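Local structure of ABC-type phosphate transport system, periplasmic component (4ECF) at residues Asp119-Arg127 against Ile162-Tyr172; Arg134-Leu142 against Asp201-His209. The protein probably serves as the phosphate-binding component of the PstSACB ABC transporter, which imports phosphate across the cytoplasmic membrane. All coordinates share one frame; numbering follows the deposited sequence. Where two conformers were deposited one is given.

Interaction 1: residues Asp119-Arg127 against Ile162-Tyr172; sequences DQSIVLINR and IVATTPGAISY. With PO4 (phosphate ion), chain B; EDO (1,2-ethanediol), chain K.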
loop_
_atom_site.group_PDB
_atom_site.type_symbol
_atom_site.label_atom_id
_atom_site.label_comp_id
_atom_site.label_asym_id
_atom_site.label_seq_id
_atom_site.Cartn_x
_atom_site.Cartn_y
_atom_site.Cartn_z
ATOM N N ASP A 119 -24.478 -17.829 -4.004
ATOM C CA ASP A 119 -24.299 -18.911 -3.026
ATOM C C ASP A 119 -22.924 -19.521 -3.306
ATOM O O ASP A 119 -22.740 -20.348 -4.218
ATOM C CB ASP A 119 -25.441 -19.949 -3.141
ATOM C CG ASP A 119 -25.427 -20.950 -2.018
ATOM O OD1 ASP A 119 -24.360 -21.116 -1.383
ATOM O OD2 ASP A 119 -26.458 -21.600 -1.779
ATOM N N GLN A 120 -21.934 -19.083 -2.526
ATOM C CA GLN A 120 -20.538 -19.442 -2.743
ATOM C C GLN A 120 -19.797 -19.232 -1.424
ATOM O O GLN A 120 -19.891 -18.129 -0.815
ATOM C CB GLN A 120 -19.931 -18.513 -3.842
ATOM C CG GLN A 120 -18.416 -18.344 -3.857
ATOM C CD GLN A 120 -17.686 -19.559 -4.412
ATOM O OE1 GLN A 120 -17.933 -19.937 -5.552
ATOM N NE2 GLN A 120 -16.774 -20.175 -3.613
ATOM N N SER A 121 -19.029 -20.234 -1.002
ATOM C CA SER A 121 -18.225 -20.071 0.199
ATOM C C SER A 121 -17.175 -18.985 -0.020
ATOM O O SER A 121 -16.564 -18.897 -1.099
ATOM C CB SER A 121 -17.575 -21.403 0.592
ATOM O OG SER A 121 -16.756 -21.220 1.724
ATOM N N ILE A 122 -16.964 -18.153 0.999
ATOM C CA ILE A 122 -15.968 -17.084 0.962
ATOM C C ILE A 122 -14.578 -17.672 1.210
ATOM O O ILE A 122 -14.427 -18.559 2.075
ATOM C CB ILE A 122 -16.270 -16.012 2.012
ATOM C CG1 ILE A 122 -17.655 -15.424 1.765
ATOM C CG2 ILE A 122 -15.131 -14.973 2.070
ATOM C CD1 ILE A 122 -18.078 -14.350 2.766
ATOM N N VAL A 123 -13.582 -17.217 0.446
ATOM C CA VAL A 123 -12.203 -17.597 0.668
ATOM C C VAL A 123 -11.420 -16.350 0.992
ATOM O O VAL A 123 -11.180 -15.508 0.096
ATOM C CB VAL A 123 -11.588 -18.259 -0.602
ATOM C CG1 VAL A 123 -10.116 -18.605 -0.376
ATOM C CG2 VAL A 123 -12.390 -19.490 -1.018
ATOM N N LEU A 124 -11.006 -16.221 2.250
ATOM C CA LEU A 124 -10.191 -15.084 2.661
ATOM C C LEU A 124 -8.776 -15.293 2.165
ATOM O O LEU A 124 -8.195 -16.386 2.306
ATOM C CB LEU A 124 -10.190 -14.927 4.201
ATOM C CG LEU A 124 -11.547 -14.696 4.857
ATOM C CD1 LEU A 124 -11.371 -14.685 6.373
ATOM C CD2 LEU A 124 -12.233 -13.437 4.344
ATOM N N ILE A 125 -8.221 -14.234 1.580
ATOM C CA ILE A 125 -6.811 -14.201 1.204
ATOM C C ILE A 125 -6.161 -13.039 1.948
ATOM O O ILE A 125 -6.619 -11.909 1.858
ATOM C CB ILE A 125 -6.648 -14.034 -0.327
ATOM C CG1 ILE A 125 -7.444 -15.106 -1.089
ATOM C CG2 ILE A 125 -5.170 -14.038 -0.711
ATOM C CD1 ILE A 125 -6.894 -16.496 -0.970
ATOM N N ASN A 126 -5.115 -13.318 2.714
ATOM C CA ASN A 126 -4.442 -12.280 3.491
ATOM C C ASN A 126 -3.024 -12.090 3.005
ATOM O O ASN A 126 -2.443 -12.963 2.334
ATOM C CB ASN A 126 -4.409 -12.661 4.983
ATOM C CG ASN A 126 -5.676 -12.265 5.695
ATOM O OD1 ASN A 126 -6.329 -13.108 6.299
ATOM N ND2 ASN A 126 -6.003 -10.999 5.667
ATOM N N ARG A 127 -2.444 -10.933 3.337
ATOM C CA ARG A 127 -1.022 -10.819 3.275
ATOM C C ARG A 127 -0.424 -11.294 4.586
ATOM O O ARG A 127 -1.107 -11.358 5.626
ATOM C CB ARG A 127 -0.626 -9.354 3.013
ATOM C CG ARG A 127 -1.042 -8.822 1.650
ATOM C CD ARG A 127 -0.118 -9.250 0.498
ATOM N NE ARG A 127 1.260 -8.940 0.860
ATOM C CZ ARG A 127 1.781 -7.724 0.791
ATOM N NH1 ARG A 127 1.062 -6.713 0.320
ATOM N NH2 ARG A 127 2.999 -7.515 1.217
ATOM N N ILE A 162 -4.222 -14.416 -7.266
ATOM C CA ILE A 162 -4.951 -15.472 -6.587
ATOM C C ILE A 162 -6.431 -15.084 -6.469
ATOM O O ILE A 162 -7.327 -15.921 -6.660
ATOM C CB ILE A 162 -4.348 -15.772 -5.193
ATOM C CG1 ILE A 162 -2.972 -16.435 -5.342
ATOM C CG2 ILE A 162 -5.295 -16.645 -4.371
ATOM C CD1 ILE A 162 -3.021 -17.852 -5.861
ATOM N N VAL A 163 -6.707 -13.816 -6.171
ATOM C CA VAL A 163 -8.113 -13.375 -6.106
ATOM C C VAL A 163 -8.788 -13.551 -7.459
ATOM O O VAL A 163 -9.913 -14.031 -7.538
ATOM C CB VAL A 163 -8.252 -11.914 -5.559
ATOM C CG1 VAL A 163 -9.655 -11.322 -5.819
ATOM C CG2 VAL A 163 -7.925 -11.906 -4.070
ATOM N N ALA A 164 -8.069 -13.196 -8.533
ATOM C CA ALA A 164 -8.615 -13.282 -9.882
ATOM C C ALA A 164 -9.082 -14.673 -10.255
ATOM O O ALA A 164 -10.136 -14.825 -10.879
ATOM C CB ALA A 164 -7.598 -12.763 -10.906
ATOM N N THR A 165 -8.318 -15.692 -9.858
ATOM C CA THR A 165 -8.577 -17.062 -10.271
ATOM C C THR A 165 -9.255 -17.936 -9.250
ATOM O O THR A 165 -9.549 -19.093 -9.551
ATOM C CB THR A 165 -7.234 -17.717 -10.661
ATOM O OG1 THR A 165 -6.368 -17.798 -9.514
ATOM C CG2 THR A 165 -6.566 -16.903 -11.757
ATOM N N THR A 166 -9.532 -17.410 -8.052
ATOM C CA THR A 166 -10.073 -18.235 -6.975
ATOM C C THR A 166 -11.533 -17.912 -6.682
ATOM O O THR A 166 -11.841 -16.817 -6.149
ATOM C CB THR A 166 -9.278 -18.076 -5.678
ATOM O OG1 THR A 166 -7.903 -18.396 -5.912
ATOM C CG2 THR A 166 -9.845 -18.976 -4.565
ATOM N N PRO A 167 -12.449 -18.850 -7.002
ATOM C CA PRO A 167 -13.839 -18.608 -6.708
ATOM C C PRO A 167 -14.044 -18.214 -5.250
ATOM O O PRO A 167 -13.453 -18.825 -4.354
ATOM C CB PRO A 167 -14.509 -19.978 -6.981
ATOM C CG PRO A 167 -13.641 -20.605 -8.027
ATOM C CD PRO A 167 -12.250 -20.137 -7.703
ATOM N N GLY A 168 -14.878 -17.204 -5.004
ATOM C CA GLY A 168 -15.228 -16.837 -3.638
ATOM C C GLY A 168 -14.236 -15.907 -2.935
ATOM O O GLY A 168 -14.491 -15.501 -1.820
ATOM N N ALA A 169 -13.113 -15.581 -3.582
ATOM C CA ALA A 169 -11.982 -14.893 -2.901
ATOM C C ALA A 169 -12.236 -13.409 -2.620
ATOM O O ALA A 169 -12.795 -12.705 -3.446
ATOM C CB ALA A 169 -10.695 -15.040 -3.716
ATOM N N ILE A 170 -11.775 -12.987 -1.452
ATOM C CA ILE A 170 -11.608 -11.592 -1.121
ATOM C C ILE A 170 -10.233 -11.323 -0.506
ATOM O O ILE A 170 -9.736 -12.082 0.274
ATOM C CB ILE A 170 -12.757 -11.117 -0.199
ATOM C CG1 ILE A 170 -12.619 -9.641 0.121
ATOM C CG2 ILE A 170 -12.835 -11.981 1.086
ATOM C CD1 ILE A 170 -13.825 -9.016 0.834
ATOM N N SER A 171 -9.661 -10.174 -0.857
ATOM C CA SER A 171 -8.407 -9.691 -0.265
ATOM C C SER A 171 -8.404 -8.167 -0.318
ATOM O O SER A 171 -9.457 -7.525 -0.429
ATOM C CB SER A 171 -7.176 -10.268 -0.949
ATOM O OG SER A 171 -6.021 -10.093 -0.135
ATOM N N TYR A 172 -7.221 -7.625 -0.168
ATOM C CA TYR A 172 -7.036 -6.168 -0.172
ATOM C C TYR A 172 -5.755 -5.849 -0.909
ATOM O O TYR A 172 -4.771 -6.578 -0.781
ATOM C CB TYR A 172 -7.029 -5.658 1.272
ATOM C CG TYR A 172 -6.296 -6.532 2.217
ATOM C CD1 TYR A 172 -4.931 -6.447 2.353
ATOM C CD2 TYR A 172 -6.950 -7.564 2.917
ATOM C CE1 TYR A 172 -4.230 -7.279 3.210
ATOM C CE2 TYR A 172 -6.271 -8.395 3.779
ATOM C CZ TYR A 172 -4.887 -8.259 3.926
ATOM O OH TYR A 172 -4.200 -9.099 4.785
HETATM P P PO4 B . 3.176 -3.957 1.520
HETATM O O1 PO4 B . 1.768 -4.451 1.827
HETATM O O2 PO4 B . 3.961 -3.614 2.734
HETATM O O3 PO4 B . 3.926 -4.899 0.620
HETATM O O4 PO4 B . 3.057 -2.616 0.643
HETATM C C1 EDO K . -13.592 -18.492 -11.024
HETATM O O1 EDO K . -14.576 -17.653 -10.402
HETATM C C2 EDO K . -12.975 -17.794 -12.228
HETATM O O2 EDO K . -12.492 -16.508 -11.834
HETATM O O HOH W 1 -1.752 -6.444 -0.730
#
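Gln120 folds its side chain over Gly168, CG lying 3.5 Å from Gly168 CA, and so fills the hollow left by a residue without a side chain. Its carboxamide is turned back by the bend at chi2, and NE2 meets the carbonyl of Ser121 in plane, on a lone pair. A beta carbon at Gly168, the third residue of the type II turn Thr166-Ala169, would collide with Ser121 O and Gln120 NE2. Beyond the turn, strands 123-127 and 169-172 run parallel, joined by Val123 N to Gly168 O, Ile170 N to Val123 O and Ile125 N to Ile170 O.

On one face Ile170 CG2 is the bump, received by Leu124 CD2 at 3.6 Å and Ile122 CG2 at 3.9 Å. On the other, Ile125 crosses Ile162 at about a right angle, CD1 to CG2 3.8 Å, while its CG1 lies over the small methyl of Ala169, 4.2 Å from CB. Ser171 OG donates to Ile125 O (2.8 Å) from above the carbonyl plane.

At the far end, chi1 of 40° sets the Tyr172 ring between its own N and carbonyl carbon, and its hydroxyl reaches the neighbouring strand. Two donors grip OH: Asn126 ND2 at 2.8 Å, from the ring edge with the amide turned 49° to the ring, and Arg127 N at 2.9 Å. Arg127 CG packs against CE1 of the same ring, and its guanidinium reaches a phosphate ion, NH2 to O3 firmly and NH1 to O1 weakly.

Helix 98-105 packs on the Leu124-Ile170 face through Ile104 and Phe105. Helix 156-165 lies against the Ile125 face, within a beta-alpha-beta crossover from strand 151-153, which pairs with strand 123-127, to strand 169-174.

Interaction 2: residues Arg134-Leu142 against Asp201-His209; sequences RATFEQFGL and DWRIWSYEH. With EDO (1,2-ethanediol), chain L; EDO (1,2-ethanediol), chain F.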
loop_
_atom_site.group_PDB
_atom_site.type_symbol
_atom_site.label_atom_id
_atom_site.label_comp_id
_atom_site.label_asym_id
_atom_site.label_seq_id
_atom_site.Cartn_x
_atom_site.Cartn_y
_atom_site.Cartn_z
ATOM N N ARG A 134 -1.697 -4.741 4.844
ATOM C CA ARG A 134 -2.466 -5.429 5.840
ATOM C C ARG A 134 -2.675 -4.570 7.117
ATOM O O ARG A 134 -3.784 -4.479 7.611
ATOM C CB ARG A 134 -1.871 -6.779 6.199
ATOM C CG ARG A 134 -2.622 -7.481 7.331
ATOM C CD ARG A 134 -2.133 -8.891 7.520
ATOM N NE ARG A 134 -2.846 -9.507 8.639
ATOM C CZ ARG A 134 -2.799 -10.803 8.906
ATOM N NH1 ARG A 134 -2.107 -11.600 8.136
ATOM N NH2 ARG A 134 -3.480 -11.288 9.937
ATOM N N ALA A 135 -1.611 -3.925 7.626
ATOM C CA ALA A 135 -1.743 -3.086 8.812
ATOM C C ALA A 135 -2.747 -1.968 8.609
ATOM O O ALA A 135 -3.567 -1.672 9.467
ATOM C CB ALA A 135 -0.381 -2.550 9.236
ATOM N N THR A 136 -2.676 -1.340 7.435
ATOM C CA THR A 136 -3.545 -0.194 7.122
ATOM C C THR A 136 -4.976 -0.650 6.986
ATOM O O THR A 136 -5.911 -0.007 7.493
ATOM C CB THR A 136 -3.042 0.535 5.843
ATOM O OG1 THR A 136 -1.705 0.992 6.081
ATOM C CG2 THR A 136 -3.914 1.744 5.581
ATOM N N PHE A 137 -5.151 -1.824 6.386
ATOM C CA PHE A 137 -6.476 -2.373 6.130
ATOM C C PHE A 137 -7.145 -2.761 7.465
ATOM O O PHE A 137 -8.313 -2.407 7.726
ATOM C CB PHE A 137 -6.397 -3.561 5.163
ATOM C CG PHE A 137 -7.747 -4.151 4.823
ATOM C CD1 PHE A 137 -8.610 -3.476 3.980
ATOM C CD2 PHE A 137 -8.158 -5.386 5.351
ATOM C CE1 PHE A 137 -9.846 -4.017 3.625
ATOM C CE2 PHE A 137 -9.409 -5.915 5.017
ATOM C CZ PHE A 137 -10.238 -5.240 4.152
ATOM N N GLU A 138 -6.380 -3.395 8.346
ATOM C CA GLU A 138 -6.942 -3.778 9.672
ATOM C C GLU A 138 -7.334 -2.553 10.493
ATOM O O GLU A 138 -8.414 -2.515 11.094
ATOM C CB GLU A 138 -5.981 -4.750 10.415
ATOM C CG GLU A 138 -5.852 -6.093 9.647
ATOM C CD GLU A 138 -5.203 -7.273 10.379
ATOM O OE1 GLU A 138 -4.425 -7.042 11.318
ATOM O OE2 GLU A 138 -5.430 -8.443 9.967
ATOM N N GLN A 139 -6.461 -1.530 10.497
ATOM C CA GLN A 139 -6.718 -0.361 11.288
ATOM C C GLN A 139 -7.898 0.475 10.733
ATOM O O GLN A 139 -8.781 0.866 11.484
ATOM C CB GLN A 139 -5.459 0.482 11.422
ATOM C CG GLN A 139 -5.686 1.778 12.187
ATOM C CD GLN A 139 -4.379 2.430 12.636
ATOM O OE1 GLN A 139 -3.284 2.070 12.165
ATOM N NE2 GLN A 139 -4.489 3.382 13.566
ATOM N N PHE A 140 -7.877 0.783 9.429
ATOM C CA PHE A 140 -8.813 1.746 8.871
ATOM C C PHE A 140 -9.987 1.161 8.100
ATOM O O PHE A 140 -10.988 1.865 7.845
ATOM C CB PHE A 140 -8.031 2.768 8.014
ATOM C CG PHE A 140 -7.012 3.542 8.800
ATOM C CD1 PHE A 140 -7.425 4.525 9.677
ATOM C CD2 PHE A 140 -5.657 3.283 8.678
ATOM C CE1 PHE A 140 -6.510 5.213 10.445
ATOM C CE2 PHE A 140 -4.726 3.965 9.449
ATOM C CZ PHE A 140 -5.157 4.930 10.330
ATOM N N GLY A 141 -9.876 -0.113 7.742
ATOM C CA GLY A 141 -10.941 -0.919 7.128
ATOM C C GLY A 141 -11.750 -1.786 8.096
ATOM O O GLY A 141 -12.986 -1.810 8.044
ATOM N N LEU A 142 -11.024 -2.441 8.990
ATOM C CA LEU A 142 -11.605 -3.416 9.940
ATOM C C LEU A 142 -11.747 -2.908 11.394
ATOM O O LEU A 142 -11.986 -3.720 12.306
ATOM C CB LEU A 142 -10.835 -4.735 9.888
ATOM C CG LEU A 142 -10.639 -5.426 8.531
ATOM C CD1 LEU A 142 -9.903 -6.767 8.731
ATOM C CD2 LEU A 142 -11.948 -5.709 7.840
ATOM N N ASP A 201 -13.178 10.579 2.960
ATOM C CA ASP A 201 -14.438 9.837 2.825
ATOM C C ASP A 201 -14.181 8.347 2.574
ATOM O O ASP A 201 -14.955 7.494 3.017
ATOM C CB ASP A 201 -15.299 10.420 1.709
ATOM C CG ASP A 201 -16.035 11.721 2.131
ATOM O OD1 ASP A 201 -16.170 12.008 3.337
ATOM O OD2 ASP A 201 -16.485 12.449 1.240
ATOM N N TRP A 202 -13.092 8.051 1.877
ATOM C CA TRP A 202 -12.505 6.716 1.836
ATOM C C TRP A 202 -11.344 6.725 2.836
ATOM O O TRP A 202 -10.408 7.518 2.682
ATOM C CB TRP A 202 -11.953 6.429 0.420
ATOM C CG TRP A 202 -11.422 5.019 0.352
ATOM C CD1 TRP A 202 -10.116 4.586 0.624
ATOM C CD2 TRP A 202 -12.175 3.811 0.090
ATOM N NE1 TRP A 202 -10.038 3.215 0.521
ATOM C CE2 TRP A 202 -11.238 2.707 0.158
ATOM C CE3 TRP A 202 -13.487 3.545 -0.282
ATOM C CZ2 TRP A 202 -11.640 1.379 -0.018
ATOM C CZ3 TRP A 202 -13.857 2.221 -0.489
ATOM C CH2 TRP A 202 -12.943 1.169 -0.382
ATOM N N ARG A 203 -11.453 5.950 3.906
ATOM C CA ARG A 203 -10.531 6.044 5.046
ATOM C C ARG A 203 -9.308 5.154 4.922
ATOM O O ARG A 203 -8.346 5.284 5.718
ATOM C CB ARG A 203 -11.265 5.667 6.334
ATOM C CG ARG A 203 -12.328 6.693 6.742
ATOM C CD ARG A 203 -13.028 6.304 8.043
ATOM N NE ARG A 203 -12.120 6.287 9.212
ATOM C CZ ARG A 203 -11.694 5.199 9.867
ATOM N NH1 ARG A 203 -12.061 3.972 9.500
ATOM N NH2 ARG A 203 -10.889 5.343 10.912
ATOM N N ILE A 204 -9.345 4.201 4.014
ATOM C CA ILE A 204 -8.252 3.189 3.942
ATOM C C ILE A 204 -7.158 3.667 2.966
ATOM O O ILE A 204 -7.261 3.479 1.757
ATOM C CB ILE A 204 -8.756 1.771 3.548
ATOM C CG1 ILE A 204 -10.148 1.452 4.113
ATOM C CG2 ILE A 204 -7.699 0.763 3.984
ATOM C CD1 ILE A 204 -10.630 0.077 3.673
ATOM N N TRP A 205 -6.100 4.273 3.533
ATOM C CA TRP A 205 -5.024 4.883 2.774
ATOM C C TRP A 205 -3.890 5.063 3.738
ATOM O O TRP A 205 -4.088 5.084 4.982
ATOM C CB TRP A 205 -5.415 6.204 2.111
ATOM C CG TRP A 205 -5.916 7.271 3.044
ATOM C CD1 TRP A 205 -7.228 7.618 3.307
ATOM C CD2 TRP A 205 -5.101 8.235 3.747
ATOM N NE1 TRP A 205 -7.285 8.681 4.168
ATOM C CE2 TRP A 205 -6.029 9.101 4.481
ATOM C CE3 TRP A 205 -3.722 8.429 3.898
ATOM C CZ2 TRP A 205 -5.582 10.142 5.273
ATOM C CZ3 TRP A 205 -3.295 9.501 4.702
ATOM C CH2 TRP A 205 -4.217 10.325 5.378
ATOM N N SER A 206 -2.689 5.199 3.209
ATOM C CA SER A 206 -1.545 5.557 4.057
ATOM C C SER A 206 -0.565 6.452 3.309
ATOM O O SER A 206 -0.624 6.554 2.091
ATOM C CB SER A 206 -0.807 4.328 4.590
ATOM O OG SER A 206 -0.044 3.698 3.571
ATOM N N TYR A 207 0.373 7.026 4.059
ATOM C CA TYR A 207 1.479 7.753 3.468
ATOM C C TYR A 207 2.521 6.725 3.015
ATOM O O TYR A 207 2.666 5.665 3.619
ATOM C CB TYR A 207 2.119 8.745 4.461
ATOM C CG TYR A 207 1.162 9.830 4.930
ATOM C CD1 TYR A 207 0.840 10.921 4.120
ATOM C CD2 TYR A 207 0.582 9.752 6.192
ATOM C CE1 TYR A 207 -0.055 11.911 4.566
ATOM C CE2 TYR A 207 -0.314 10.730 6.634
ATOM C CZ TYR A 207 -0.595 11.829 5.807
ATOM O OH TYR A 207 -1.493 12.823 6.243
ATOM N N GLU A 208 3.167 7.041 1.906
ATOM C CA GLU A 208 4.293 6.261 1.351
ATOM C C GLU A 208 5.599 6.915 1.720
ATOM O O GLU A 208 5.784 8.141 1.520
ATOM C CB GLU A 208 4.186 6.176 -0.161
ATOM C CG GLU A 208 2.948 5.436 -0.660
ATOM C CD GLU A 208 2.995 3.941 -0.445
ATOM O OE1 GLU A 208 3.207 3.500 0.720
ATOM O OE2 GLU A 208 2.807 3.238 -1.456
ATOM N N HIS A 209 6.537 6.098 2.231
ATOM C CA HIS A 209 7.789 6.581 2.830
ATOM C C HIS A 209 9.004 5.973 2.155
ATOM O O HIS A 209 9.015 4.746 1.877
ATOM C CB HIS A 209 7.866 6.167 4.284
ATOM C CG HIS A 209 6.723 6.612 5.136
ATOM N ND1 HIS A 209 6.837 7.593 6.059
ATOM C CD2 HIS A 209 5.474 6.058 5.288
ATOM C CE1 HIS A 209 5.662 7.693 6.754
ATOM N NE2 HIS A 209 4.818 6.759 6.256
HETATM C C1 EDO L . -13.422 1.050 10.022
HETATM O O1 EDO L . -12.067 0.981 10.541
HETATM C C2 EDO L . -14.217 2.184 10.680
HETATM O O2 EDO L . -15.220 1.710 11.599
HETATM C C1 EDO F . -15.635 3.931 3.240
HETATM O O1 EDO F . -16.416 4.021 4.454
HETATM C C2 EDO F . -14.268 3.284 3.437
HETATM O O2 EDO F . -13.458 3.978 4.384
HETATM O O HOH W 2 -10.564 2.724 12.585
#
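Ile204 has chi1 at -35°, pulled off the staggered value, and an extended chi2; this carries CD1 to Gly141 CA (3.6 Å) and Phe137 CD1 (4.1 Å). Its other branch, CG2, stands anti to the backbone N and reaches Phe137 CA at 4.0 Å. Phe140 CG stands anti to its carbonyl carbon (chi1 -61°), which turns the ring so that its CD1 edge meets Arg203 NH2 at 3.8 Å, near the ring plane; with the planes 63° apart this is edge packing rather than a cation-pi stack. The backbones bring Phe140 CB 3.4 Å from Arg203 O. A water joins NH2 to Gln139 O. Farther along, Thr136 CG2 packs 3.4 Å from Trp205 O, while its hydroxyl bonds Gly132 O.

An alanine at Ile204 would probably leave a gap where CD1 now meets Gly141 CA and the Phe137 ring, removing one of the ring's contacts.

The short axes of 134-140 and 205-209 run at 143°, 8.6 Å apart at their closest; the helix packs on the strand's start and on Arg203 and Ile204 leading into it. Helix 132-140 begins by binding phosphate through Gly132 N and Thr133 OG1, consistent with the anion site of periplasmic phosphate-binding proteins.

The centres of interactions 1 and 2 lie 20 Å apart, yet the two touch. Arg134 NH1 reaches Arg127 O at 2.7 Å, a probable hydrogen bond, and the rings of Tyr172 and Phe137 stack. Along the chain the segments alternate: 119-127, 134-142, 162-172, 201-209. Strand 123-127 leads directly into helix 132-140, and both interactions reach one mixed sheet, in which strand 73-87 pairs antiparallel with both 169-174 and 205-213. Interaction 1 is more peripheral, about 19 Å from the centre of the chain, against 8 Å for interaction 2. The bound phosphate lies at the interaction 1 end of this join: Arg127 holds it, as do Gly132 and Thr133 at the start of the helix that continues into interaction 2.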